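Local coordinates for tetratricopeptide TPR_2 repeat protein (Thermobaculum terrenum, PDB 5DJS), which is of unknown function but joins tetratricopeptide repeats to a glycosyl transferase family 41 region of GT-B type and holds uridine-5'-diphosphate, at residues A511-R514 with M515-D518; R258-A261 with P262-T266; S503-A506 with E507-A511; E182-I185 with E186-R190. The protein carries 1 engineered substitution. All blocks are in the same frame, centred on the assembly; numbering follows the deposited sequence. Where two conformers were deposited one is given.

How the contacts relate
Contacts 1 and 3 are consecutive lengths of helix 479-521, sharing A511, with centres about 11 Å apart. This helix packs against the sheet that contains strand 263-266 and against helix 176-187, which bring in contacts 2 and 4. Contact 1 meets contact 2 where M515 SD lies 3.4 Å from V265 CG2, and meets contact 4 where Y512 CE2 lies 3.9 Å from H188 CE1. Contacts 3 and 4 are joined by polar bonds: E509 OE2 is 2.8 Å from D189 N and 2.8 Å from H188 ND1. Contacts 2 and 4 do not touch. The bound uridine-5'-diphosphate is about 12 Å from the side chain of E182 in contact 4.

Contact 1. Residues A511-R514 with M515-D518; sequences AYRR and MWRD
A Met-aromatic contact between M515 and Y512 marks the buried side of the long C-terminal helix 479-521. The sulfur lies at the edge of the tyrosine ring, M515 SD being 5.4 Å from the Y512 centroid and 85° off the ring normal. Both side chains run side by side in the same direction. With M515 CG beside its own backbone N (chi1 -69°) and the chain extended beyond it, the thioether reaches back along the helix, and CE comes 4.0 Å from Y512 CD1 and 4.2 Å from A511 CB. A flexible, unbranched methionine can follow the helix surface in this way, and the small A511 probably allows close packing on the sheet. Backbone bonds hold the two turns together, among them R517 N to R513 O at 2.8 Å.

The outer side is polar. R517 NH2 meets the aliphatic part of R514, 3.3 Å from CG, with the two guanidinium planes 55° apart. Long, charged chains suit this exposed surface. On another flank R513 NH1 approaches W516 CD1 at 4.2 Å, while that nitrogen bonds to R161 O and P159 O, and W516 NE1 bonds to D158 O.

Y512 rests on I165 of strand 163-169, and its OH shares a hydrogen bond with the OH of Y167. M515 covers V302 of strand 300-304 as well as strand 263-266, and A511 sits on V302 and L304.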
# COMPACT_ATOMS: atom_id res chain seq x y z
N ALA A 511 7.42 8.46 -20.65
CA ALA A 511 6.44 7.37 -20.78
C ALA A 511 5.01 7.86 -21.07
O ALA A 511 4.35 7.31 -21.96
CB ALA A 511 6.44 6.49 -19.54
N TYR A 512 4.55 8.88 -20.34
CA TYR A 512 3.26 9.54 -20.64
C TYR A 512 3.18 10.04 -22.09
O TYR A 512 2.14 9.92 -22.73
CB TYR A 512 3.02 10.75 -19.72
CG TYR A 512 2.74 10.48 -18.25
CD1 TYR A 512 2.24 9.25 -17.79
CD2 TYR A 512 2.94 11.50 -17.31
CE1 TYR A 512 1.99 9.04 -16.44
CE2 TYR A 512 2.68 11.30 -15.96
CZ TYR A 512 2.20 10.07 -15.52
OH TYR A 512 1.96 9.89 -14.18
N ARG A 513 4.26 10.62 -22.59
CA ARG A 513 4.31 11.14 -23.95
C ARG A 513 4.15 10.02 -24.98
O ARG A 513 3.46 10.19 -25.98
CB ARG A 513 5.62 11.92 -24.19
CG ARG A 513 5.71 12.66 -25.52
CD ARG A 513 4.60 13.68 -25.76
NE ARG A 513 4.49 14.69 -24.70
CZ ARG A 513 3.65 15.73 -24.72
NH1 ARG A 513 2.83 15.92 -25.76
NH2 ARG A 513 3.64 16.59 -23.70
N ARG A 514 4.80 8.89 -24.74
CA ARG A 514 4.77 7.78 -25.68
C ARG A 514 3.43 7.03 -25.63
O ARG A 514 3.01 6.46 -26.63
CB ARG A 514 5.98 6.86 -25.46
CG ARG A 514 7.27 7.53 -25.96
CD ARG A 514 8.55 7.06 -25.27
NE ARG A 514 8.58 5.62 -25.09
CZ ARG A 514 8.81 4.72 -26.05
NH1 ARG A 514 9.04 5.09 -27.31
NH2 ARG A 514 8.79 3.42 -25.74
N MET A 515 2.77 7.05 -24.47
CA MET A 515 1.38 6.62 -24.35
C MET A 515 0.46 7.51 -25.20
O MET A 515 -0.45 7.01 -25.88
CB MET A 515 0.88 6.72 -22.90
CG MET A 515 1.47 5.75 -21.89
SD MET A 515 1.02 6.24 -20.20
CE MET A 515 2.40 5.56 -19.30
N TRP A 516 0.69 8.82 -25.11
CA TRP A 516 -0.11 9.81 -25.83
C TRP A 516 0.13 9.76 -27.34
O TRP A 516 -0.82 9.76 -28.11
CB TRP A 516 0.15 11.21 -25.29
CG TRP A 516 -0.60 12.27 -26.03
CD1 TRP A 516 -0.08 13.13 -26.94
CD2 TRP A 516 -2.00 12.56 -25.95
NE1 TRP A 516 -1.06 13.96 -27.43
CE2 TRP A 516 -2.25 13.63 -26.83
CE3 TRP A 516 -3.06 12.03 -25.21
CZ2 TRP A 516 -3.52 14.18 -27.00
CZ3 TRP A 516 -4.33 12.57 -25.38
CH2 TRP A 516 -4.55 13.64 -26.27
N ARG A 517 1.40 9.72 -27.76
CA ARG A 517 1.72 9.56 -29.18
C ARG A 517 0.96 8.37 -29.74
O ARG A 517 0.27 8.50 -30.74
CB ARG A 517 3.23 9.42 -29.45
CG ARG A 517 3.56 8.90 -30.86
CD ARG A 517 4.98 9.17 -31.34
NE ARG A 517 6.01 8.90 -30.33
CZ ARG A 517 6.62 9.81 -29.57
NH1 ARG A 517 6.34 11.12 -29.66
NH2 ARG A 517 7.53 9.41 -28.69
N ASP A 518 1.09 7.21 -29.09
CA ASP A 518 0.44 5.96 -29.53
C ASP A 518 -1.09 6.02 -29.59
O ASP A 518 -1.70 5.35 -30.42
CB ASP A 518 0.87 4.77 -28.65
CG ASP A 518 2.31 4.33 -28.91
OD1 ASP A 518 3.14 5.14 -29.37
OD2 ASP A 518 2.62 3.16 -28.63

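Contact 2. Residues R258-A261 with P262-T266; sequences RRPA and PVQVT
Q264 NE2, 3.8 Å from R259 CA, is held by two backbone carbonyls, F256 O and A278 O, which satisfy this buried amide nitrogen. No hydrogen bond joins 258-261 to 262-266, so the turn closes by packing round the glutamine. Its CG stands beside the backbone N (chi1 -61°) and the rest of the chain is extended, carrying the amide back beneath the preceding loop. There OE1 comes 3.2 Å from P260 CD, the two side chains crossing at about a right angle, and Q264 CG lies 3.4 Å from A261 O.

R259, with positive phi (54°), is the first residue after helix 253-257 to leave helical backbone angles. Its side chain crosses that of Q264, with CG 4.0 Å from Q264 NE2, and goes on to a salt bridge with D280 and a bond to P149 O. D280 also accepts from Q264 N, so one carboxylate ties the loop to the strand. P260 and P262 suit a bend, since their rings restrict the backbone, while the small A261 fits against L241.

Such a short loop leading from a helix into a parallel strand, here 263-266 beside 240-243, is typical of the beta-alpha-beta crossovers of Rossmann-like GT-B domains.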
# COMPACT_ATOMS: atom_id res chain seq x y z
N ARG A 258 -15.35 3.67 -17.10
CA ARG A 258 -16.10 4.33 -18.18
C ARG A 258 -15.24 4.99 -19.28
O ARG A 258 -15.80 5.50 -20.25
CB ARG A 258 -17.06 5.36 -17.58
CG ARG A 258 -18.42 4.77 -17.25
CD ARG A 258 -19.16 5.61 -16.21
NE ARG A 258 -19.05 4.97 -14.90
CZ ARG A 258 -20.06 4.68 -14.08
NH1 ARG A 258 -21.32 5.00 -14.37
NH2 ARG A 258 -19.79 4.08 -12.92
N ARG A 259 -13.91 4.94 -19.15
CA ARG A 259 -12.97 5.63 -20.04
C ARG A 259 -13.22 7.14 -20.20
O ARG A 259 -13.37 7.61 -21.32
CB ARG A 259 -12.91 4.96 -21.43
CG ARG A 259 -12.27 3.60 -21.43
CD ARG A 259 -11.63 3.27 -22.76
NE ARG A 259 -10.48 2.38 -22.56
CZ ARG A 259 -10.40 1.10 -22.94
NH1 ARG A 259 -11.41 0.48 -23.57
NH2 ARG A 259 -9.29 0.42 -22.69
N PRO A 260 -13.23 7.90 -19.09
CA PRO A 260 -13.37 9.36 -19.21
C PRO A 260 -12.18 10.05 -19.87
O PRO A 260 -12.30 11.19 -20.34
CB PRO A 260 -13.53 9.83 -17.75
CG PRO A 260 -12.93 8.73 -16.94
CD PRO A 260 -13.27 7.48 -17.68
N ALA A 261 -11.03 9.37 -19.88
CA ALA A 261 -9.83 9.84 -20.55
C ALA A 261 -9.33 8.78 -21.53
O ALA A 261 -9.50 7.57 -21.28
CB ALA A 261 -8.75 10.14 -19.52
N PRO A 262 -8.71 9.21 -22.65
CA PRO A 262 -8.17 8.29 -23.66
C PRO A 262 -6.90 7.51 -23.28
O PRO A 262 -6.56 6.52 -23.94
CB PRO A 262 -7.84 9.22 -24.81
CG PRO A 262 -7.53 10.53 -24.16
CD PRO A 262 -8.46 10.62 -23.00
N VAL A 263 -6.17 7.99 -22.28
CA VAL A 263 -5.03 7.27 -21.72
C VAL A 263 -5.26 7.11 -20.23
O VAL A 263 -5.38 8.09 -19.50
CB VAL A 263 -3.71 8.02 -21.99
CG1 VAL A 263 -2.55 7.33 -21.31
CG2 VAL A 263 -3.45 8.14 -23.49
N GLN A 264 -5.33 5.86 -19.78
CA GLN A 264 -5.59 5.57 -18.38
C GLN A 264 -4.54 4.61 -17.84
O GLN A 264 -4.29 3.54 -18.43
CB GLN A 264 -7.00 5.02 -18.22
CG GLN A 264 -8.05 6.02 -18.68
CD GLN A 264 -9.45 5.71 -18.19
OE1 GLN A 264 -10.15 6.60 -17.72
NE2 GLN A 264 -9.86 4.44 -18.29
N VAL A 265 -3.94 5.01 -16.72
CA VAL A 265 -2.70 4.44 -16.18
C VAL A 265 -2.85 4.11 -14.70
O VAL A 265 -3.40 4.92 -13.93
CB VAL A 265 -1.55 5.46 -16.29
CG1 VAL A 265 -0.25 4.89 -15.72
CG2 VAL A 265 -1.34 5.91 -17.72
N THR A 266 -2.34 2.95 -14.29
CA THR A 266 -2.23 2.63 -12.85
C THR A 266 -0.73 2.61 -12.47
O THR A 266 0.09 2.01 -13.16
CB THR A 266 -2.99 1.32 -12.47
OG1 THR A 266 -3.15 1.25 -11.05
CG2 THR A 266 -2.30 0.05 -12.99

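Contact 3. Residues S503-A506 with E507-A511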
# COMPACT_ATOMS: atom_id res chain seq x y z
N SER A 503 15.18 13.61 -12.37
CA SER A 503 15.57 12.50 -13.23
C SER A 503 14.42 11.50 -13.41
O SER A 503 14.14 11.06 -14.54
CB SER A 503 16.81 11.80 -12.67
OG SER A 503 17.43 11.03 -13.67
N PHE A 504 13.73 11.16 -12.32
CA PHE A 504 12.58 10.25 -12.38
C PHE A 504 11.41 10.84 -13.17
O PHE A 504 10.90 10.18 -14.09
CB PHE A 504 12.05 9.86 -10.99
CG PHE A 504 10.75 9.08 -11.05
CD1 PHE A 504 10.74 7.77 -11.49
CD2 PHE A 504 9.53 9.68 -10.72
CE1 PHE A 504 9.56 7.04 -11.59
CE2 PHE A 504 8.34 8.96 -10.82
CZ PHE A 504 8.35 7.64 -11.25
N THR A 505 10.97 12.05 -12.83
CA THR A 505 9.73 12.56 -13.42
C THR A 505 9.90 12.85 -14.91
O THR A 505 8.93 12.81 -15.65
CB THR A 505 9.07 13.78 -12.70
OG1 THR A 505 9.22 14.96 -13.48
CG2 THR A 505 9.57 14.00 -11.30
N ALA A 506 11.12 13.13 -15.35
CA ALA A 506 11.41 13.23 -16.78
C ALA A 506 11.22 11.87 -17.46
O ALA A 506 10.65 11.81 -18.54
CB ALA A 506 12.82 13.78 -17.01
N GLU A 507 11.70 10.80 -16.84
CA GLU A 507 11.52 9.44 -17.38
C GLU A 507 10.03 8.99 -17.45
O GLU A 507 9.63 8.28 -18.39
CB GLU A 507 12.36 8.42 -16.60
CG GLU A 507 13.78 8.28 -17.11
CD GLU A 507 13.88 7.34 -18.29
OE1 GLU A 507 13.36 6.19 -18.21
OE2 GLU A 507 14.50 7.73 -19.32
N LEU A 508 9.25 9.44 -16.47
CA LEU A 508 7.81 9.18 -16.42
C LEU A 508 7.07 9.99 -17.49
O LEU A 508 6.27 9.45 -18.26
CB LEU A 508 7.27 9.53 -15.02
CG LEU A 508 5.78 9.36 -14.71
CD1 LEU A 508 5.43 7.89 -14.67
CD2 LEU A 508 5.42 10.06 -13.41
N GLU A 509 7.35 11.28 -17.54
CA GLU A 509 6.88 12.16 -18.62
C GLU A 509 7.21 11.63 -20.01
O GLU A 509 6.39 11.73 -20.92
CB GLU A 509 7.48 13.55 -18.45
CG GLU A 509 6.84 14.36 -17.33
CD GLU A 509 7.60 15.64 -17.03
OE1 GLU A 509 8.70 15.85 -17.58
OE2 GLU A 509 7.09 16.46 -16.23
N ASP A 510 8.40 11.06 -20.17
CA ASP A 510 8.77 10.37 -21.41
C ASP A 510 7.80 9.21 -21.70
O ASP A 510 7.41 9.01 -22.84
CB ASP A 510 10.21 9.85 -21.35
CG ASP A 510 10.91 9.93 -22.69
OD1 ASP A 510 11.28 11.06 -23.07
OD2 ASP A 510 11.08 8.87 -23.34
N ALA A 511 7.42 8.46 -20.65
CA ALA A 511 6.44 7.37 -20.78
C ALA A 511 5.01 7.86 -21.07
O ALA A 511 4.35 7.31 -21.96
CB ALA A 511 6.44 6.49 -19.54
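T505 O accepts the backbone N of E509 at 2.9 Å with an N-H...O angle of 166°, and A506 O accepts D510 N, also at 2.9 Å. These are i to i+4 bonds of the alpha-helix 479-521, the long C-terminal helix lying against the GT-B core. One residue back, L508 N reaches F504 O at 3.0 Å, whereas the bond from E507 N to S503 O is weak at 3.4 Å.

The E509 side chain, extended beyond CG, runs beside that of T505 in the same direction, with OE2 3.8 Å from T505 OG1. The hydrogen bonds of OE2 go instead to the turn after helix 176-187, where it accepts from H188 ND1 and D189 N. Glutamate suits this place because two donors converge on one carboxylate oxygen, and they probably stabilise its negative charge. S503, A506 and D510, small or polar, lie on the exposed side of the helix.

The buried side is apolar. F504 packs on L304 and P310, F504 and L508 both cover V184 of helix 176-187, and T505 touches A187. Both F504 and L508 turn CG anti to the backbone N (chi1 172° and 179°), which brings the two side chains across each other obliquely, F504 CE2 lying 4.1 Å from L508 CD2.

Contact 4. Residues E182-I185 with E186-R190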
# COMPACT_ATOMS: atom_id res chain seq x y z
N GLU A 182 4.41 13.73 -4.18
CA GLU A 182 4.93 15.09 -3.95
C GLU A 182 6.11 15.51 -4.87
O GLU A 182 6.01 16.55 -5.52
CB GLU A 182 5.30 15.30 -2.47
CG GLU A 182 5.91 16.67 -2.18
CD GLU A 182 5.93 17.02 -0.71
OE1 GLU A 182 5.96 18.23 -0.41
OE2 GLU A 182 5.94 16.12 0.15
N PRO A 183 7.20 14.72 -4.91
CA PRO A 183 8.28 15.09 -5.84
C PRO A 183 7.82 15.19 -7.29
O PRO A 183 8.20 16.14 -7.99
CB PRO A 183 9.30 13.95 -5.68
CG PRO A 183 8.57 12.85 -5.00
CD PRO A 183 7.54 13.51 -4.14
N VAL A 184 7.01 14.22 -7.72
CA VAL A 184 6.51 14.16 -9.10
C VAL A 184 5.66 15.39 -9.47
O VAL A 184 5.84 15.97 -10.53
CB VAL A 184 5.75 12.85 -9.38
CG1 VAL A 184 5.02 12.87 -10.72
CG2 VAL A 184 6.72 11.68 -9.35
N ILE A 185 4.75 15.75 -8.58
CA ILE A 185 3.90 16.93 -8.78
C ILE A 185 4.73 18.22 -8.84
O ILE A 185 4.49 19.05 -9.71
CB ILE A 185 2.81 17.02 -7.68
CG1 ILE A 185 1.67 16.08 -8.04
CG2 ILE A 185 2.26 18.42 -7.54
CD1 ILE A 185 0.59 16.02 -6.98
N GLU A 186 5.68 18.38 -7.92
CA GLU A 186 6.56 19.57 -7.92
C GLU A 186 7.37 19.69 -9.21
O GLU A 186 7.41 20.76 -9.80
CB GLU A 186 7.52 19.56 -6.71
CG GLU A 186 8.35 20.84 -6.58
CD GLU A 186 9.28 20.84 -5.39
OE1 GLU A 186 9.30 21.86 -4.66
OE2 GLU A 186 10.00 19.84 -5.19
N ALA A 187 7.99 18.61 -9.65
CA ALA A 187 8.94 18.64 -10.78
C ALA A 187 8.33 18.50 -12.17
O ALA A 187 9.06 18.53 -13.16
CB ALA A 187 10.00 17.56 -10.57
N HIS A 188 7.01 18.32 -12.27
CA HIS A 188 6.37 18.17 -13.58
C HIS A 188 6.65 19.40 -14.45
O HIS A 188 6.43 20.52 -14.02
CB HIS A 188 4.84 17.94 -13.46
CG HIS A 188 4.43 16.52 -13.64
ND1 HIS A 188 4.89 15.73 -14.68
CD2 HIS A 188 3.57 15.74 -12.93
CE1 HIS A 188 4.35 14.53 -14.59
NE2 HIS A 188 3.55 14.51 -13.54
N ASP A 189 7.13 19.17 -15.67
CA ASP A 189 7.40 20.25 -16.62
C ASP A 189 6.09 20.92 -17.07
O ASP A 189 5.32 20.33 -17.85
CB ASP A 189 8.17 19.69 -17.83
CG ASP A 189 8.68 20.78 -18.77
OD1 ASP A 189 8.55 21.98 -18.44
OD2 ASP A 189 9.20 20.42 -19.85
N ARG A 190 5.85 22.13 -16.59
CA ARG A 190 4.63 22.87 -16.89
C ARG A 190 4.50 23.36 -18.34
O ARG A 190 3.40 23.71 -18.77
CB ARG A 190 4.46 24.06 -15.94
CG ARG A 190 3.41 23.82 -14.86
CD ARG A 190 3.64 22.50 -14.14
NE ARG A 190 2.78 22.37 -12.97
CZ ARG A 190 3.02 21.54 -11.96
NH1 ARG A 190 4.11 20.77 -11.97
NH2 ARG A 190 2.19 21.48 -10.92
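V184 and H188 form the tightly packed part of this helix end, their side chains lying side by side and pointing the same way. The valine has CG1 anti to the backbone N (chi1 170°), and this methyl touches the imidazole 3.6 Å from H188 NE2. V184 O also lies 3.3 Å from H188 CD2, oblique to the ring. The ring is buried, yet both its nitrogens are satisfied, ND1 by E509 and NE2 by the hydroxyl of Y167, and these two bonds fix its rotation. Histidine suits the position because its two ring nitrogens can each bond a different partner. The branched, apolar I185 suits this buried side, packing on V195 and C197.

The other side is looser and more polar. E186 is exposed, and its OE2 stands 6.5 Å from E182 OE1, the two carboxylates being separately occupied: E182 by a salt bridge to R210, E186 by Q501. Backbone bonds still hold the turn, E186 N to E182 O and A187 N to P183 O, both at 3.0 Å. P183, with no N-H to give, marks a kink.

R190 was modelled in two conformers, so its grip is doubtful. In one of them NH1 bonds I185 O at 2.9 Å, nearly straight at 175°, and also H188 O at 3.1 Å, both acceptors lying in the guanidinium plane, while NE forms a salt bridge with D216. A positive group there would suit the carbonyls near a helix C-terminus.

Strand 163-169, helix 176-187 and strand 193-199 make a beta-alpha-beta unit, characteristic of Rossmann-like GT-B domains.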